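Local coordinates for periplasmic zinc-binding protein troA (Treponema pallidum, PDB 1K0F) that binds zinc tightly and specifically in the periplasm and delivers it to the membrane permease of an ABC importer for uptake into the cell, at residues 163-168 / 212-217; 243-248 / 269-274; 183-188 / 197-202. All coordinates share one frame; numbering follows the deposited sequence.

All three contacts lie in the second lobe of this solute-binding protein, whose parallel strands stand in the order 181-184, 163-166, 213-217, 240-245. Interaction 1 is the buried centre, where the two middle strands meet and a carboxylate reaches the zinc ligand His168. Interactions 2 and 3 are partly buried and wholly apolar: each lays a helix against an outer strand, 260-273 on 240-245 and 196-208 on 181-184, and the two helices cover opposite faces of the sheet. Backbone bonds tie interaction 1 to both neighbours, whereas interactions 2 and 3 do not touch. Polar chemistry thus gathers at the metal end, with aliphatic packing further out.

Interaction 1: 163-168 / 212-217; sequences VLVTAH and PAIFIE
Val165 and Thr166 run beside Ile214 and Phe215 in roughly the same direction, the two strand axes approaching to 5.0 Å but splayed by 38°. These are the central strands of the parallel alpha/beta sheet of the second lobe. Between them Phe215 N donates to Val165 O at 3.1 Å, and the CA of Ile214 also leans on that oxygen. Side chains fill in on both faces. On one, Leu164 reaches across at about a right angle to the Phe215 side chain, its CD1 lying 3.3 Å from Phe215 CD1. Thr166 CG2 packs on the CB of the same phenylalanine, and Ile271 of helix 260-273 covers this side. On the other, Val165 CB faces Ile214 CG2 at 4.0 Å, beneath helix 196-208.

Where the strands end, the contact turns polar. Glu217, extended beyond CG, passes over Ala167, whose CB sits 3.3 Å from Glu217 CD, and its carboxylate reaches His168 twice. OE1 takes a weak but straight bond from His168 N at 3.4 Å, while OE2 lies near the plane of the imidazole and accepts from His168 ND1 at 2.7 Å in a bent bond; the place of OE2 is less certain, because the model is crowded there, and OE2 is also bonded to Ser247 OG. Glu217 is thus a second-shell residue that probably fixes the rotation of a zinc ligand. In this zinc-free, closed form, the His168 ring meets those of His37 and His102, and its NE2 makes a weak hydrogen bond to Asp248 OD1, while the plane of the Glu217 carboxylate is turned 62° from that of the imidazole.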
# COMPACT_ATOMS: atom_id res chain seq x y z
N VAL A 163 7.94 -3.15 17.40
CA VAL A 163 6.51 -3.45 17.55
C VAL A 163 5.74 -2.25 17.01
O VAL A 163 5.72 -1.20 17.65
CB VAL A 163 6.12 -3.65 19.03
CG1 VAL A 163 4.63 -3.88 19.14
CG2 VAL A 163 6.89 -4.82 19.63
N LEU A 164 5.12 -2.40 15.85
CA LEU A 164 4.37 -1.29 15.27
C LEU A 164 2.86 -1.47 15.31
O LEU A 164 2.32 -2.49 14.86
CB LEU A 164 4.82 -1.02 13.83
CG LEU A 164 3.88 -0.28 12.88
CD1 LEU A 164 4.05 1.23 13.02
CD2 LEU A 164 4.18 -0.71 11.46
N VAL A 165 2.17 -0.48 15.86
CA VAL A 165 0.73 -0.51 15.93
C VAL A 165 0.27 0.66 15.06
O VAL A 165 0.71 1.80 15.25
CB VAL A 165 0.23 -0.34 17.38
CG1 VAL A 165 -1.29 -0.25 17.40
CG2 VAL A 165 0.69 -1.51 18.23
N THR A 166 -0.60 0.37 14.11
CA THR A 166 -1.08 1.40 13.19
C THR A 166 -2.60 1.40 13.04
O THR A 166 -3.30 0.58 13.62
CB THR A 166 -0.47 1.18 11.81
OG1 THR A 166 -0.45 -0.22 11.53
CG2 THR A 166 0.95 1.73 11.77
N ALA A 167 -3.09 2.35 12.23
CA ALA A 167 -4.52 2.51 11.95
C ALA A 167 -5.24 1.19 11.61
O ALA A 167 -6.25 0.86 12.23
CB ALA A 167 -4.70 3.52 10.83
N HIS A 168 -4.73 0.46 10.61
CA HIS A 168 -5.32 -0.83 10.22
C HIS A 168 -4.28 -1.88 9.81
O HIS A 168 -3.14 -1.54 9.52
CB HIS A 168 -6.40 -0.62 9.11
CG HIS A 168 -5.86 -0.53 7.71
ND1 HIS A 168 -4.96 0.43 7.32
CD2 HIS A 168 -6.17 -1.24 6.60
CE1 HIS A 168 -4.73 0.31 6.02
NE2 HIS A 168 -5.45 -0.69 5.56
N PRO A 212 6.73 3.77 22.37
CA PRO A 212 7.04 5.20 22.28
C PRO A 212 6.06 5.86 21.33
O PRO A 212 5.69 7.01 21.52
CB PRO A 212 8.47 5.24 21.74
CG PRO A 212 8.69 3.89 21.13
CD PRO A 212 7.87 2.94 21.94
N ALA A 213 5.63 5.13 20.31
CA ALA A 213 4.70 5.71 19.37
C ALA A 213 3.85 4.73 18.57
O ALA A 213 4.24 3.61 18.30
CB ALA A 213 5.46 6.63 18.40
N ILE A 214 2.66 5.20 18.20
CA ILE A 214 1.71 4.45 17.39
C ILE A 214 1.58 5.37 16.17
O ILE A 214 1.96 6.54 16.25
CB ILE A 214 0.34 4.29 18.11
CG1 ILE A 214 -0.14 5.62 18.69
CG2 ILE A 214 0.47 3.25 19.23
CD1 ILE A 214 -1.61 5.64 19.04
N PHE A 215 1.04 4.88 15.06
CA PHE A 215 0.94 5.73 13.87
C PHE A 215 -0.43 5.91 13.24
O PHE A 215 -1.29 5.04 13.28
CB PHE A 215 1.90 5.22 12.80
CG PHE A 215 3.33 5.20 13.26
CD1 PHE A 215 3.73 4.31 14.25
CD2 PHE A 215 4.25 6.09 12.73
CE1 PHE A 215 5.04 4.32 14.72
CE2 PHE A 215 5.57 6.11 13.20
CZ PHE A 215 5.97 5.22 14.19
N ILE A 216 -0.62 7.08 12.64
CA ILE A 216 -1.86 7.38 11.94
C ILE A 216 -1.64 6.88 10.53
O ILE A 216 -0.59 6.33 10.20
CB ILE A 216 -2.15 8.91 11.90
CG1 ILE A 216 -0.87 9.70 12.16
CG2 ILE A 216 -3.20 9.29 12.94
CD1 ILE A 216 -1.02 11.17 11.90
N GLU A 217 -2.62 7.08 9.67
CA GLU A 217 -2.50 6.66 8.30
C GLU A 217 -3.25 7.60 7.42
O GLU A 217 -4.27 8.15 7.82
CB GLU A 217 -3.03 5.25 8.14
CG GLU A 217 -2.07 4.20 8.63
CD GLU A 217 -2.60 2.82 8.39
OE1 GLU A 217 -2.12 1.87 9.04
OE2 GLU A 217 -3.51 2.69 7.55

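Interaction 2: 243-248 / 269-274; sequences GELFSD and DTIVAA
Leu245 and Thr270 carry an apolar contact between strand 240-245 and helix 260-273; the axes of the short strand and helix segments approach to 8.4 Å and run in roughly opposing directions, at 138°. The aliphatic part is built on the two methyls of Leu245. CD2 meets Thr270 CG2 at 3.5 Å, the two side chains sliding past each other in opposite senses, while CD1 reaches Ile271 CD1 at 3.4 Å and lies about as near its CG1. Leucine and isoleucine cross at about a right angle; with one methyl on each, the fork of Leu245 straddles two successive helix residues.

A second kind of contact is methyl on backbone. Thr270 CG2, anti to the backbone N, is directed at the strand and comes to 3.4 Å from Gly243 CA. The glycine has no side chain to hold the helix off, and its backbone has a positive phi of 137°, well suited to that residue.

Polar groups are satisfied around the contact rather than across it. Thr270 OG1 is bonded to His266 O one turn back in its own helix, which leaves the methyl to do the packing, and the strand backbone at Gly243 and Leu245 is bonded to Ile216.

Leu245 also touches Leu164, Thr166 and Phe215, joining this edge of the sheet to its middle. The chain then continues through Ser247 to the zinc ligand Asp248: the last strand of a parallel alpha/beta lobe, covered by the C-terminal helix that follows it, with a metal-binding residue in the loop just beyond the strand's C-terminal end.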
# COMPACT_ATOMS: atom_id res chain seq x y z
N GLY A 243 3.80 9.58 13.72
CA GLY A 243 3.83 10.04 12.35
C GLY A 243 2.65 9.45 11.63
O GLY A 243 2.05 8.49 12.09
N GLU A 244 2.31 10.04 10.50
CA GLU A 244 1.21 9.55 9.71
C GLU A 244 1.81 8.62 8.70
O GLU A 244 2.76 8.98 8.03
CB GLU A 244 0.51 10.68 8.99
CG GLU A 244 -0.94 10.40 8.73
CD GLU A 244 -1.53 11.34 7.73
OE1 GLU A 244 -0.79 12.22 7.26
OE2 GLU A 244 -2.73 11.21 7.40
N LEU A 245 1.27 7.42 8.58
CA LEU A 245 1.85 6.50 7.63
C LEU A 245 0.99 6.34 6.39
O LEU A 245 -0.21 6.66 6.39
CB LEU A 245 2.09 5.16 8.30
CG LEU A 245 2.97 5.23 9.56
CD1 LEU A 245 3.31 3.82 10.02
CD2 LEU A 245 4.23 6.02 9.26
N PHE A 246 1.62 5.86 5.32
CA PHE A 246 0.92 5.63 4.07
C PHE A 246 0.56 4.17 4.08
O PHE A 246 1.44 3.32 4.07
CB PHE A 246 1.83 5.92 2.88
CG PHE A 246 2.12 7.37 2.69
CD1 PHE A 246 1.11 8.23 2.32
CD2 PHE A 246 3.38 7.87 2.96
CE1 PHE A 246 1.34 9.59 2.22
CE2 PHE A 246 3.62 9.22 2.86
CZ PHE A 246 2.61 10.08 2.50
N SER A 247 -0.73 3.87 4.12
CA SER A 247 -1.15 2.49 4.13
C SER A 247 -1.47 2.03 2.72
O SER A 247 -0.64 1.40 2.06
CB SER A 247 -2.38 2.31 5.02
OG SER A 247 -3.08 3.52 5.19
N ASP A 248 -2.66 2.36 2.24
CA ASP A 248 -3.05 1.96 0.90
C ASP A 248 -2.84 3.09 -0.10
O ASP A 248 -2.83 2.85 -1.31
CB ASP A 248 -4.52 1.54 0.86
CG ASP A 248 -4.94 0.75 2.10
OD1 ASP A 248 -4.18 -0.13 2.54
OD2 ASP A 248 -6.06 1.01 2.61
N ASP A 269 11.09 5.60 7.64
CA ASP A 269 11.75 6.72 8.29
C ASP A 269 10.90 7.03 9.50
O ASP A 269 11.29 6.77 10.63
CB ASP A 269 11.80 7.93 7.34
CG ASP A 269 12.89 7.80 6.30
OD1 ASP A 269 13.35 6.67 6.06
OD2 ASP A 269 13.29 8.83 5.72
N THR A 270 9.71 7.57 9.26
CA THR A 270 8.79 7.94 10.32
C THR A 270 8.69 6.93 11.45
O THR A 270 8.74 7.30 12.63
CB THR A 270 7.38 8.15 9.74
OG1 THR A 270 7.39 9.33 8.92
CG2 THR A 270 6.35 8.31 10.86
N ILE A 271 8.57 5.66 11.10
CA ILE A 271 8.42 4.60 12.09
C ILE A 271 9.62 4.41 13.00
O ILE A 271 9.53 4.68 14.20
CB ILE A 271 8.07 3.26 11.42
CG1 ILE A 271 6.66 3.34 10.82
CG2 ILE A 271 8.13 2.12 12.44
CD1 ILE A 271 6.30 2.14 10.00
N VAL A 272 10.73 3.94 12.44
CA VAL A 272 11.93 3.74 13.24
C VAL A 272 12.24 5.03 14.00
O VAL A 272 12.51 5.02 15.20
CB VAL A 272 13.16 3.32 12.37
CG1 VAL A 272 12.89 1.99 11.70
CG2 VAL A 272 13.46 4.38 11.33
N ALA A 273 12.18 6.16 13.30
CA ALA A 273 12.43 7.44 13.94
C ALA A 273 11.56 7.48 15.19
O ALA A 273 12.06 7.52 16.32
CB ALA A 273 12.06 8.58 13.01
N ALA A 274 10.25 7.41 14.98
CA ALA A 274 9.30 7.45 16.07
C ALA A 274 9.37 6.25 17.00
O ALA A 274 8.55 6.12 17.90
CB ALA A 274 7.89 7.59 15.52

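Interaction 3: 183-188 / 197-202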
# COMPACT_ATOMS: atom_id res chain seq x y z
N LYS A 183 0.46 -4.46 14.58
CA LYS A 183 -0.89 -4.57 15.09
C LYS A 183 -1.59 -3.37 14.51
O LYS A 183 -0.97 -2.34 14.31
CB LYS A 183 -0.89 -4.48 16.62
CG LYS A 183 -0.19 -5.63 17.33
CD LYS A 183 -1.20 -6.68 17.81
CE LYS A 183 -0.56 -7.74 18.70
NZ LYS A 183 0.89 -7.47 18.93
N GLY A 184 -2.88 -3.51 14.23
CA GLY A 184 -3.62 -2.40 13.66
C GLY A 184 -4.97 -2.23 14.31
O GLY A 184 -5.64 -3.21 14.62
N LEU A 185 -5.38 -0.98 14.53
CA LEU A 185 -6.66 -0.70 15.15
C LEU A 185 -7.80 -1.26 14.29
O LEU A 185 -8.85 -1.63 14.81
CB LEU A 185 -6.84 0.81 15.36
CG LEU A 185 -7.86 1.22 16.43
CD1 LEU A 185 -7.42 0.70 17.78
CD2 LEU A 185 -7.99 2.73 16.46
N GLN A 186 -7.60 -1.31 12.98
CA GLN A 186 -8.62 -1.84 12.09
C GLN A 186 -8.02 -3.07 11.41
O GLN A 186 -6.81 -3.15 11.24
CB GLN A 186 -9.02 -0.80 11.06
CG GLN A 186 -10.19 0.05 11.48
CD GLN A 186 -11.02 0.51 10.30
OE1 GLN A 186 -11.85 -0.24 9.78
NE2 GLN A 186 -10.81 1.75 9.87
N GLY A 187 -8.86 -4.03 11.02
CA GLY A 187 -8.37 -5.24 10.40
C GLY A 187 -7.79 -5.01 9.02
O GLY A 187 -7.61 -3.87 8.59
N VAL A 188 -7.50 -6.10 8.32
CA VAL A 188 -6.96 -6.01 6.97
C VAL A 188 -7.94 -5.22 6.10
O VAL A 188 -7.60 -4.80 4.99
CB VAL A 188 -6.73 -7.42 6.36
CG1 VAL A 188 -8.07 -8.08 6.02
CG2 VAL A 188 -5.85 -7.31 5.13
N HIS A 197 -13.88 -3.49 22.66
CA HIS A 197 -13.05 -4.53 23.27
C HIS A 197 -11.71 -4.60 22.57
O HIS A 197 -10.68 -4.78 23.20
CB HIS A 197 -13.74 -5.90 23.16
CG HIS A 197 -12.82 -6.99 22.68
ND1 HIS A 197 -12.38 -7.08 21.38
CD2 HIS A 197 -12.27 -8.05 23.33
CE1 HIS A 197 -11.60 -8.14 21.24
NE2 HIS A 197 -11.51 -8.74 22.42
N ASP A 198 -11.73 -4.48 21.25
CA ASP A 198 -10.50 -4.52 20.48
C ASP A 198 -9.57 -3.35 20.80
O ASP A 198 -8.40 -3.55 21.07
CB ASP A 198 -10.84 -4.55 18.98
CG ASP A 198 -11.38 -5.90 18.54
OD1 ASP A 198 -10.69 -6.92 18.73
OD2 ASP A 198 -12.50 -5.94 17.99
N MET A 199 -10.10 -2.12 20.79
CA MET A 199 -9.27 -0.95 21.09
C MET A 199 -8.73 -1.04 22.50
O MET A 199 -7.57 -0.74 22.76
CB MET A 199 -10.08 0.35 20.97
CG MET A 199 -9.32 1.58 21.45
SD MET A 199 -10.17 3.13 21.11
CE MET A 199 -10.40 3.05 19.33
N GLN A 200 -9.61 -1.44 23.42
CA GLN A 200 -9.26 -1.62 24.82
C GLN A 200 -7.98 -2.42 24.94
O GLN A 200 -6.98 -1.96 25.49
CB GLN A 200 -10.39 -2.37 25.52
CG GLN A 200 -10.82 -1.76 26.82
CD GLN A 200 -11.48 -0.42 26.61
OE1 GLN A 200 -10.87 0.63 26.79
NE2 GLN A 200 -12.75 -0.46 26.22
N GLU A 201 -8.02 -3.64 24.41
CA GLU A 201 -6.87 -4.54 24.45
C GLU A 201 -5.64 -3.87 23.86
O GLU A 201 -4.60 -3.80 24.50
CB GLU A 201 -7.20 -5.83 23.69
CG GLU A 201 -8.55 -6.43 24.07
CD GLU A 201 -8.68 -7.90 23.71
OE1 GLU A 201 -8.60 -8.75 24.62
OE2 GLU A 201 -8.89 -8.20 22.51
N LEU A 202 -5.77 -3.37 22.64
CA LEU A 202 -4.66 -2.72 21.98
C LEU A 202 -4.12 -1.57 22.82
O LEU A 202 -2.91 -1.35 22.90
CB LEU A 202 -5.10 -2.19 20.62
CG LEU A 202 -3.93 -1.76 19.73
CD1 LEU A 202 -2.87 -2.84 19.73
CD2 LEU A 202 -4.44 -1.49 18.33
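Leu185 and Leu202 give up most of the surface buried here, with Met199 third. Leu185 stands where the chain turns a corner after strand 181-184, and its forked end leans toward helix 196-208. Its CD1 meets Leu202 CD2 at 3.7 Å, the side chains passing obliquely, and its CD2 touches Met199 CE at 3.8 Å. Met199 is extended up to its sulfur and then bends (chi3 -56°), a turn that places CE beside both methyls of Leu185. Leu202 comes from the next turn of the helix and splits its branches: CD2 also lies 3.9 Å from the backbone N of Leu185, whereas CD1 reaches Lys183 CB at 4.0 Å. Beyond CB the lysine leads away from the helix, and its NZ forms a weak, long ion pair with Glu181. Leu228 of helix 225-233 packs on both leucines, and Val165 of the neighbouring strand touches Leu202, so the cluster extends into the core between sheet and helices. With contacts made mainly by aliphatic groups and no polar bond between the segments, the helix probably rests here on apolar burial and fit, while the strand's backbone bonds go to Leu164 and Thr166.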